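Local coordinates for protein sugar kinase, pfkB family (Thermotoga maritima, PDB 2AJR) that probably transfers a phosphate group from ATP to a phosphorylated sugar such as fructose 1-phosphate, as a PfkB-family kinase of the ribokinase clan, at residues Ala304-Glu309 and Lys319-His324; Trp255-Lys260 and Phe296-Ala301; Asn96-Glu101 and Leu137-Met142. All coordinates share one frame; numbering follows the deposited sequence.

Interaction 1: Ala304-Glu309 and Lys319-His324. With MG (magnesium ion), chain C.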
# COMPACT_ATOMS: atom_id res chain seq x y z
N ALA A 304 -3.46 0.63 -24.74
CA ALA A 304 -3.33 0.56 -23.30
C ALA A 304 -3.43 1.93 -22.65
O ALA A 304 -3.98 2.06 -21.56
CB ALA A 304 -2.03 -0.13 -22.90
N THR A 305 -2.92 2.96 -23.32
CA THR A 305 -2.95 4.29 -22.74
C THR A 305 -4.33 4.95 -22.79
O THR A 305 -4.55 5.98 -22.18
CB THR A 305 -2.00 5.24 -23.46
OG1 THR A 305 -2.61 5.69 -24.67
CG2 THR A 305 -0.68 4.56 -23.76
N ARG A 306 -5.28 4.39 -23.52
CA ARG A 306 -6.57 5.08 -23.62
C ARG A 306 -7.37 5.08 -22.34
O ARG A 306 -8.38 5.76 -22.28
CB ARG A 306 -7.44 4.54 -24.76
CG ARG A 306 -6.83 4.65 -26.15
CD ARG A 306 -6.06 5.94 -26.32
NE ARG A 306 -5.45 6.05 -27.65
CZ ARG A 306 -4.57 6.99 -27.99
NH1 ARG A 306 -4.20 7.92 -27.12
NH2 ARG A 306 -4.07 7.00 -29.22
N ARG A 307 -6.95 4.34 -21.31
CA ARG A 307 -7.62 4.36 -20.02
C ARG A 307 -6.67 4.65 -18.88
O ARG A 307 -5.52 4.24 -18.92
CB ARG A 307 -8.30 3.02 -19.76
CG ARG A 307 -9.23 2.63 -20.84
CD ARG A 307 -10.00 1.40 -20.48
NE ARG A 307 -10.64 0.85 -21.66
CZ ARG A 307 -11.54 -0.13 -21.65
NH1 ARG A 307 -11.92 -0.69 -20.51
NH2 ARG A 307 -12.06 -0.55 -22.80
N LYS A 308 -7.17 5.31 -17.84
CA LYS A 308 -6.37 5.62 -16.66
C LYS A 308 -5.93 4.38 -15.90
O LYS A 308 -4.87 4.38 -15.29
CB LYS A 308 -7.09 6.62 -15.73
CG LYS A 308 -8.37 6.15 -15.05
CD LYS A 308 -8.98 7.27 -14.14
CE LYS A 308 -10.46 7.05 -13.81
NZ LYS A 308 -10.77 5.63 -13.51
N GLU A 309 -6.74 3.33 -15.95
CA GLU A 309 -6.39 2.07 -15.29
C GLU A 309 -5.46 1.28 -16.17
O GLU A 309 -5.44 1.47 -17.38
CB GLU A 309 -7.60 1.17 -15.02
CG GLU A 309 -8.81 1.89 -14.49
CD GLU A 309 -9.66 2.51 -15.58
OE1 GLU A 309 -9.56 2.07 -16.76
OE2 GLU A 309 -10.44 3.43 -15.24
N LYS A 319 -6.71 -2.64 -33.16
CA LYS A 319 -6.88 -2.26 -34.57
C LYS A 319 -7.26 -0.78 -34.75
O LYS A 319 -6.87 -0.16 -35.73
CB LYS A 319 -7.92 -3.15 -35.27
CG LYS A 319 -7.40 -4.53 -35.69
CD LYS A 319 -8.47 -5.33 -36.42
CE LYS A 319 -7.89 -6.58 -37.11
NZ LYS A 319 -8.82 -7.12 -38.18
N LYS A 320 -8.03 -0.24 -33.80
CA LYS A 320 -8.43 1.18 -33.79
C LYS A 320 -7.26 2.16 -33.77
O LYS A 320 -7.42 3.33 -34.11
CB LYS A 320 -9.33 1.47 -32.59
CG LYS A 320 -10.80 1.15 -32.82
CD LYS A 320 -11.58 1.08 -31.50
CE LYS A 320 -13.07 0.94 -31.76
NZ LYS A 320 -13.83 0.39 -30.58
N GLU A 321 -6.10 1.68 -33.36
CA GLU A 321 -4.95 2.53 -33.20
C GLU A 321 -4.07 2.55 -34.45
O GLU A 321 -3.10 3.31 -34.49
CB GLU A 321 -4.11 2.08 -32.00
CG GLU A 321 -4.83 2.15 -30.66
CD GLU A 321 -5.26 3.56 -30.28
OE1 GLU A 321 -4.77 4.54 -30.89
OE2 GLU A 321 -6.09 3.68 -29.36
N TYR A 322 -4.40 1.74 -35.46
CA TYR A 322 -3.57 1.71 -36.67
C TYR A 322 -3.55 3.06 -37.38
O TYR A 322 -2.64 3.37 -38.14
CB TYR A 322 -3.97 0.56 -37.61
CG TYR A 322 -2.95 -0.57 -37.54
CD1 TYR A 322 -3.01 -1.54 -36.51
CD2 TYR A 322 -1.90 -0.64 -38.46
CE1 TYR A 322 -2.04 -2.56 -36.44
CE2 TYR A 322 -0.94 -1.67 -38.39
CZ TYR A 322 -1.01 -2.62 -37.39
OH TYR A 322 -0.05 -3.61 -37.34
N ASP A 323 -4.55 3.87 -37.07
CA ASP A 323 -4.70 5.22 -37.61
C ASP A 323 -3.74 6.26 -37.00
O ASP A 323 -3.47 7.28 -37.61
CB ASP A 323 -6.13 5.66 -37.30
CG ASP A 323 -6.76 6.46 -38.42
OD1 ASP A 323 -6.08 7.35 -39.00
OD2 ASP A 323 -7.96 6.20 -38.69
N HIS A 324 -3.26 6.00 -35.79
CA HIS A 324 -2.67 7.05 -34.96
C HIS A 324 -1.16 6.93 -34.79
O HIS A 324 -0.63 7.37 -33.79
CB HIS A 324 -3.32 7.04 -33.56
CG HIS A 324 -4.81 7.20 -33.58
ND1 HIS A 324 -5.66 6.25 -33.05
CD2 HIS A 324 -5.60 8.19 -34.05
CE1 HIS A 324 -6.91 6.65 -33.20
NE2 HIS A 324 -6.90 7.82 -33.81
MG MG C . -3.73 2.66 -18.78
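R306 takes hold of the carboxylate of E321 side-on, with two nitrogens and one oxygen for each. NE donates to E321 OE2 at 3.0 Å and NH2 donates to E321 OE1 at 3.1 Å, both nearly straight. The oxygens lie close to the guanidinium plane, yet the carboxylate is turned 43° from it, so the donors arrive out of the carboxylate plane. A bend at chi2 (-38°) swings the arginine chain toward its partner. H324 steadies the acid from its own side: its ND1 donates to E321 OE1 at 2.9 Å, and that oxygen is shared by H324 ND1 and R306 NH2 from opposite faces. A carboxylate suits this buried place because its two oxygens can accept from all three N-H donors, and the nearby arginine would probably keep it ionised. Just beyond R306 the backbone turns to magnesium, which R307 O binds at 2.4 Å and E309 O at 2.5 Å; A304 and H267 belong to the same site. The ND1 of H267 is also hydrogen-bonded to T305 O. The salt bridge thus ties the loop leaving helix 290-304 to the turn between helix 315-319 and strand 325-329, with E321 packed on L302 and A303 of helix 290-304.

Interaction 2: Trp255-Lys260 and Phe296-Ala301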
# COMPACT_ATOMS: atom_id res chain seq x y z
N TRP A 255 13.86 1.43 -38.57
CA TRP A 255 12.66 2.26 -38.73
C TRP A 255 12.34 3.01 -37.42
O TRP A 255 12.91 2.71 -36.37
CB TRP A 255 11.47 1.41 -39.14
CG TRP A 255 11.62 0.75 -40.47
CD1 TRP A 255 11.06 1.14 -41.65
CD2 TRP A 255 12.36 -0.45 -40.75
NE1 TRP A 255 11.42 0.27 -42.65
CE2 TRP A 255 12.21 -0.71 -42.12
CE3 TRP A 255 13.14 -1.31 -39.98
CZ2 TRP A 255 12.82 -1.80 -42.74
CZ3 TRP A 255 13.73 -2.39 -40.58
CH2 TRP A 255 13.57 -2.63 -41.96
N LEU A 256 11.45 4.01 -37.51
CA LEU A 256 10.99 4.78 -36.36
C LEU A 256 9.49 4.88 -36.41
O LEU A 256 8.94 5.37 -37.39
CB LEU A 256 11.56 6.19 -36.39
CG LEU A 256 11.13 7.15 -35.27
CD1 LEU A 256 11.42 6.56 -33.89
CD2 LEU A 256 11.85 8.51 -35.46
N ILE A 257 8.84 4.39 -35.36
CA ILE A 257 7.39 4.44 -35.21
C ILE A 257 7.07 5.59 -34.25
O ILE A 257 7.63 5.64 -33.13
CB ILE A 257 6.84 3.10 -34.61
CG1 ILE A 257 7.31 1.90 -35.42
CG2 ILE A 257 5.34 3.12 -34.55
CD1 ILE A 257 7.03 0.59 -34.78
N ARG A 258 6.20 6.50 -34.67
CA ARG A 258 5.84 7.64 -33.82
C ARG A 258 4.35 7.73 -33.60
O ARG A 258 3.57 7.57 -34.55
CB ARG A 258 6.24 8.94 -34.48
CG ARG A 258 7.70 9.16 -34.69
CD ARG A 258 7.85 10.56 -35.17
NE ARG A 258 9.22 10.95 -35.37
CZ ARG A 258 9.97 11.61 -34.48
NH1 ARG A 258 9.48 11.89 -33.27
NH2 ARG A 258 11.21 11.96 -34.81
N SER A 259 3.95 8.03 -32.37
CA SER A 259 2.57 8.38 -32.10
C SER A 259 2.24 9.70 -32.81
O SER A 259 2.97 10.66 -32.67
CB SER A 259 2.34 8.56 -30.60
OG SER A 259 1.07 9.13 -30.35
N LYS A 260 1.15 9.73 -33.58
CA LYS A 260 0.72 10.95 -34.26
C LYS A 260 0.37 12.07 -33.28
O LYS A 260 0.41 13.23 -33.65
CB LYS A 260 -0.50 10.70 -35.17
CG LYS A 260 -0.19 10.01 -36.52
CD LYS A 260 -1.34 10.10 -37.52
CE LYS A 260 -1.17 9.10 -38.66
NZ LYS A 260 -2.27 9.16 -39.72
N PHE A 296 2.33 -3.64 -34.67
CA PHE A 296 1.18 -4.16 -33.96
C PHE A 296 1.39 -3.97 -32.46
O PHE A 296 0.46 -3.65 -31.73
CB PHE A 296 0.96 -5.63 -34.30
CG PHE A 296 -0.34 -6.19 -33.77
CD1 PHE A 296 -1.51 -6.04 -34.48
CD2 PHE A 296 -0.38 -6.86 -32.56
CE1 PHE A 296 -2.70 -6.55 -34.00
CE2 PHE A 296 -1.56 -7.37 -32.08
CZ PHE A 296 -2.73 -7.21 -32.79
N GLY A 297 2.63 -4.16 -32.00
CA GLY A 297 2.98 -3.93 -30.61
C GLY A 297 2.68 -2.50 -30.24
O GLY A 297 2.08 -2.23 -29.19
N PHE A 298 3.08 -1.57 -31.12
CA PHE A 298 2.93 -0.14 -30.87
C PHE A 298 1.45 0.20 -30.77
O PHE A 298 1.04 0.95 -29.90
CB PHE A 298 3.62 0.69 -31.97
CG PHE A 298 3.84 2.14 -31.59
CD1 PHE A 298 2.86 3.09 -31.82
CD2 PHE A 298 5.03 2.54 -31.00
CE1 PHE A 298 3.05 4.42 -31.46
CE2 PHE A 298 5.24 3.87 -30.65
CZ PHE A 298 4.25 4.81 -30.88
N ALA A 299 0.64 -0.39 -31.66
CA ALA A 299 -0.81 -0.21 -31.63
C ALA A 299 -1.39 -0.60 -30.27
O ALA A 299 -2.21 0.12 -29.71
CB ALA A 299 -1.46 -1.02 -32.73
N SER A 300 -0.96 -1.75 -29.73
CA SER A 300 -1.47 -2.21 -28.44
C SER A 300 -1.09 -1.24 -27.33
O SER A 300 -1.95 -0.86 -26.51
CB SER A 300 -0.95 -3.62 -28.10
OG SER A 300 -1.12 -4.50 -29.21
N ALA A 301 0.19 -0.84 -27.32
CA ALA A 301 0.69 0.12 -26.35
C ALA A 301 -0.21 1.35 -26.36
O ALA A 301 -0.64 1.80 -25.30
CB ALA A 301 2.14 0.50 -26.65
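One face of the F298 ring is covered by I257, whose methyl CG2 sits 3.6 Å from the ring centroid and only 16° off the ring normal. This is a CH-pi contact, displaced a little toward the CG side of the ring, where CG2 comes within 3.5 Å of F298 CG. The far end of the ring meets the strand backbone obliquely: F298 CZ lies 3.6 Å from S259 N and 4.0 Å from R258 C. F298 also meets the ring of F325, the two planes steeply inclined, and it touches D246 of the neighbouring strand 245-249.

The phenylalanine reaches the strand because its CG stands anti to the backbone N (chi1 -164°), carrying the ring away from the helix. I257 does likewise with its methyl branch: CG2 is anti to N, while CG1 takes the place beside it. The two side chains run past one another head to tail, with the branch methyl CG2 of I257 set above the ring face of F298. Both residue types suit a buried interface without polar demands. S259, at the end of the strand, adds CB at 4.2 Å from F298 CZ, and its hydroxyl is satisfied by E261 O.

The axes of strand 255-259 and helix 296-301 approach to 9.9 Å at their closest, 20° from parallel. Strand 254-259 is held between strands 245-249 and 325-329, and helix 290-304 packs on this part of the sheet. Such a helix laid nearly along its strands is the alpha/beta layering of the ribokinase fold.

Interaction 3: Asn96-Glu101 and Leu137-Met142; sequences NFVYVE and LRRYKM
R139 leaves its helix with CG beside the backbone N (chi1 -74°) and then runs extended from CG to NE, which delivers the guanidinium to strand 96-100. On that strand the N96 amide is swung opposite its main-chain nitrogen, bringing it across the arginine stem at a slant. This is alpha/beta packing at the border of the ribokinase-type sheet: strand 93-100 is outermost in its sheet within the chain, and the axis of helix 137-142 runs almost antiparallel to that of strand 96-100, 9.6 Å away at the closest. The amide and guanidinium planes are only 23° apart, and N96 OD1 lies 3.5 Å from R139 CD, a packing contact. V98 lays CG2 over one guanidinium face, 3.7 Å from R139 NH1. A long, flexible arginine suits a partly exposed position because its methylene groups can pack while its charged end seeks a backbone oxygen. F97 points its CB away from the helix, and its side chain packs on V83 and L86 of helix 76-89, leaving its backbone to face the arginine. There R139 NH1 donates to F97 O at 2.8 Å, a weak bond bent to 134° at the hydrogen.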
# COMPACT_ATOMS: atom_id res chain seq x y z
N ASN A 96 2.36 -21.58 -12.76
CA ASN A 96 3.35 -22.58 -12.35
C ASN A 96 4.48 -21.89 -11.58
O ASN A 96 5.62 -21.81 -12.04
CB ASN A 96 3.87 -23.31 -13.59
CG ASN A 96 4.80 -24.44 -13.25
OD1 ASN A 96 4.67 -25.09 -12.20
ND2 ASN A 96 5.77 -24.68 -14.12
N PHE A 97 4.14 -21.36 -10.43
CA PHE A 97 5.02 -20.50 -9.66
C PHE A 97 5.71 -21.28 -8.56
O PHE A 97 5.08 -22.09 -7.91
CB PHE A 97 4.21 -19.40 -8.98
CG PHE A 97 3.66 -18.38 -9.91
CD1 PHE A 97 4.50 -17.50 -10.56
CD2 PHE A 97 2.30 -18.27 -10.12
CE1 PHE A 97 4.00 -16.54 -11.43
CE2 PHE A 97 1.79 -17.31 -10.98
CZ PHE A 97 2.65 -16.45 -11.64
N VAL A 98 6.98 -21.00 -8.30
CA VAL A 98 7.63 -21.55 -7.12
C VAL A 98 7.26 -20.68 -5.93
O VAL A 98 7.46 -19.46 -5.95
CB VAL A 98 9.14 -21.56 -7.29
CG1 VAL A 98 9.83 -21.79 -5.95
CG2 VAL A 98 9.52 -22.60 -8.31
N TYR A 99 6.72 -21.32 -4.89
CA TYR A 99 6.28 -20.64 -3.69
C TYR A 99 7.44 -20.45 -2.74
O TYR A 99 8.12 -21.40 -2.41
CB TYR A 99 5.16 -21.44 -3.01
CG TYR A 99 3.88 -21.28 -3.78
CD1 TYR A 99 3.68 -21.97 -4.97
CD2 TYR A 99 2.89 -20.40 -3.36
CE1 TYR A 99 2.53 -21.81 -5.71
CE2 TYR A 99 1.72 -20.23 -4.10
CZ TYR A 99 1.56 -20.94 -5.28
OH TYR A 99 0.43 -20.80 -6.03
N VAL A 100 7.66 -19.21 -2.31
CA VAL A 100 8.80 -18.87 -1.49
C VAL A 100 8.32 -18.36 -0.13
O VAL A 100 7.15 -18.05 0.04
CB VAL A 100 9.71 -17.81 -2.19
CG1 VAL A 100 10.27 -18.36 -3.48
CG2 VAL A 100 8.95 -16.50 -2.48
N GLU A 101 9.23 -18.32 0.83
CA GLU A 101 8.97 -17.77 2.16
C GLU A 101 9.11 -16.28 1.95
O GLU A 101 10.06 -15.83 1.34
CB GLU A 101 10.02 -18.32 3.15
CG GLU A 101 9.66 -18.30 4.66
CD GLU A 101 8.48 -19.20 5.04
OE1 GLU A 101 8.58 -20.44 4.87
OE2 GLU A 101 7.44 -18.67 5.51
N LEU A 137 14.62 -23.24 -11.86
CA LEU A 137 15.31 -23.56 -13.12
C LEU A 137 14.88 -24.93 -13.63
O LEU A 137 14.72 -25.14 -14.82
CB LEU A 137 16.84 -23.55 -12.95
CG LEU A 137 17.47 -22.17 -12.70
CD1 LEU A 137 18.96 -22.28 -12.29
CD2 LEU A 137 17.26 -21.30 -13.93
N ARG A 138 14.66 -25.82 -12.68
CA ARG A 138 14.25 -27.18 -12.95
C ARG A 138 12.85 -27.21 -13.59
O ARG A 138 12.61 -27.96 -14.54
CB ARG A 138 14.31 -27.95 -11.63
CG ARG A 138 14.61 -29.43 -11.73
CD ARG A 138 13.37 -30.23 -12.02
NE ARG A 138 13.20 -31.32 -11.07
CZ ARG A 138 12.62 -31.21 -9.88
NH1 ARG A 138 12.13 -30.07 -9.43
NH2 ARG A 138 12.54 -32.28 -9.11
N ARG A 139 11.93 -26.39 -13.09
CA ARG A 139 10.59 -26.27 -13.68
C ARG A 139 10.60 -25.55 -15.00
O ARG A 139 9.81 -25.85 -15.90
CB ARG A 139 9.66 -25.48 -12.77
CG ARG A 139 9.21 -26.19 -11.57
CD ARG A 139 7.99 -25.48 -11.01
NE ARG A 139 7.48 -26.16 -9.83
CZ ARG A 139 6.70 -25.61 -8.92
NH1 ARG A 139 6.31 -24.35 -9.02
NH2 ARG A 139 6.32 -26.33 -7.88
N TYR A 140 11.46 -24.54 -15.10
CA TYR A 140 11.62 -23.77 -16.33
C TYR A 140 12.00 -24.70 -17.49
O TYR A 140 11.37 -24.67 -18.54
CB TYR A 140 12.66 -22.65 -16.14
CG TYR A 140 12.92 -21.82 -17.38
CD1 TYR A 140 12.02 -20.85 -17.81
CD2 TYR A 140 14.08 -22.01 -18.13
CE1 TYR A 140 12.27 -20.09 -18.95
CE2 TYR A 140 14.33 -21.26 -19.27
CZ TYR A 140 13.43 -20.29 -19.68
OH TYR A 140 13.71 -19.56 -20.82
N LYS A 141 13.01 -25.54 -17.27
CA LYS A 141 13.46 -26.50 -18.29
C LYS A 141 12.31 -27.39 -18.74
O LYS A 141 12.14 -27.62 -19.92
CB LYS A 141 14.61 -27.38 -17.77
CG LYS A 141 15.92 -26.63 -17.60
CD LYS A 141 16.93 -27.39 -16.75
CE LYS A 141 18.16 -26.51 -16.43
NZ LYS A 141 18.87 -26.96 -15.19
N MSE A 142 11.52 -27.86 -17.79
CA MSE A 142 10.45 -28.77 -18.13
C MSE A 142 9.41 -28.10 -19.01
O MSE A 142 8.99 -28.66 -20.00
CB MSE A 142 9.85 -29.37 -16.87
CG MSE A 142 10.81 -30.34 -16.21
SE MSE A 142 10.29 -31.03 -14.43
CE MSE A 142 11.71 -32.41 -14.25

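Interactions 1 and 2 are neighbours, their centres 10 Å apart: interaction 2 packs helix 290-304 and interaction 1 holds the loop that follows it. They touch directly: H324 O and K260 N, 3.0 Å apart, probably form a hydrogen bond. Interaction 3 lies on the opposite side of the chain's centre, its centre about 35 Å from that of interaction 1 and 34 Å from that of interaction 2, but shares the large sheet with interaction 2. Interaction 2 is buried and apolar. Interactions 1 and 3 are only partly buried: in interaction 1 an arginine of the magnesium-binding loop meets a buried carboxylate, in interaction 3 an arginine's polar bond is a weak one to a backbone carbonyl, helped by packing on N96 and V98.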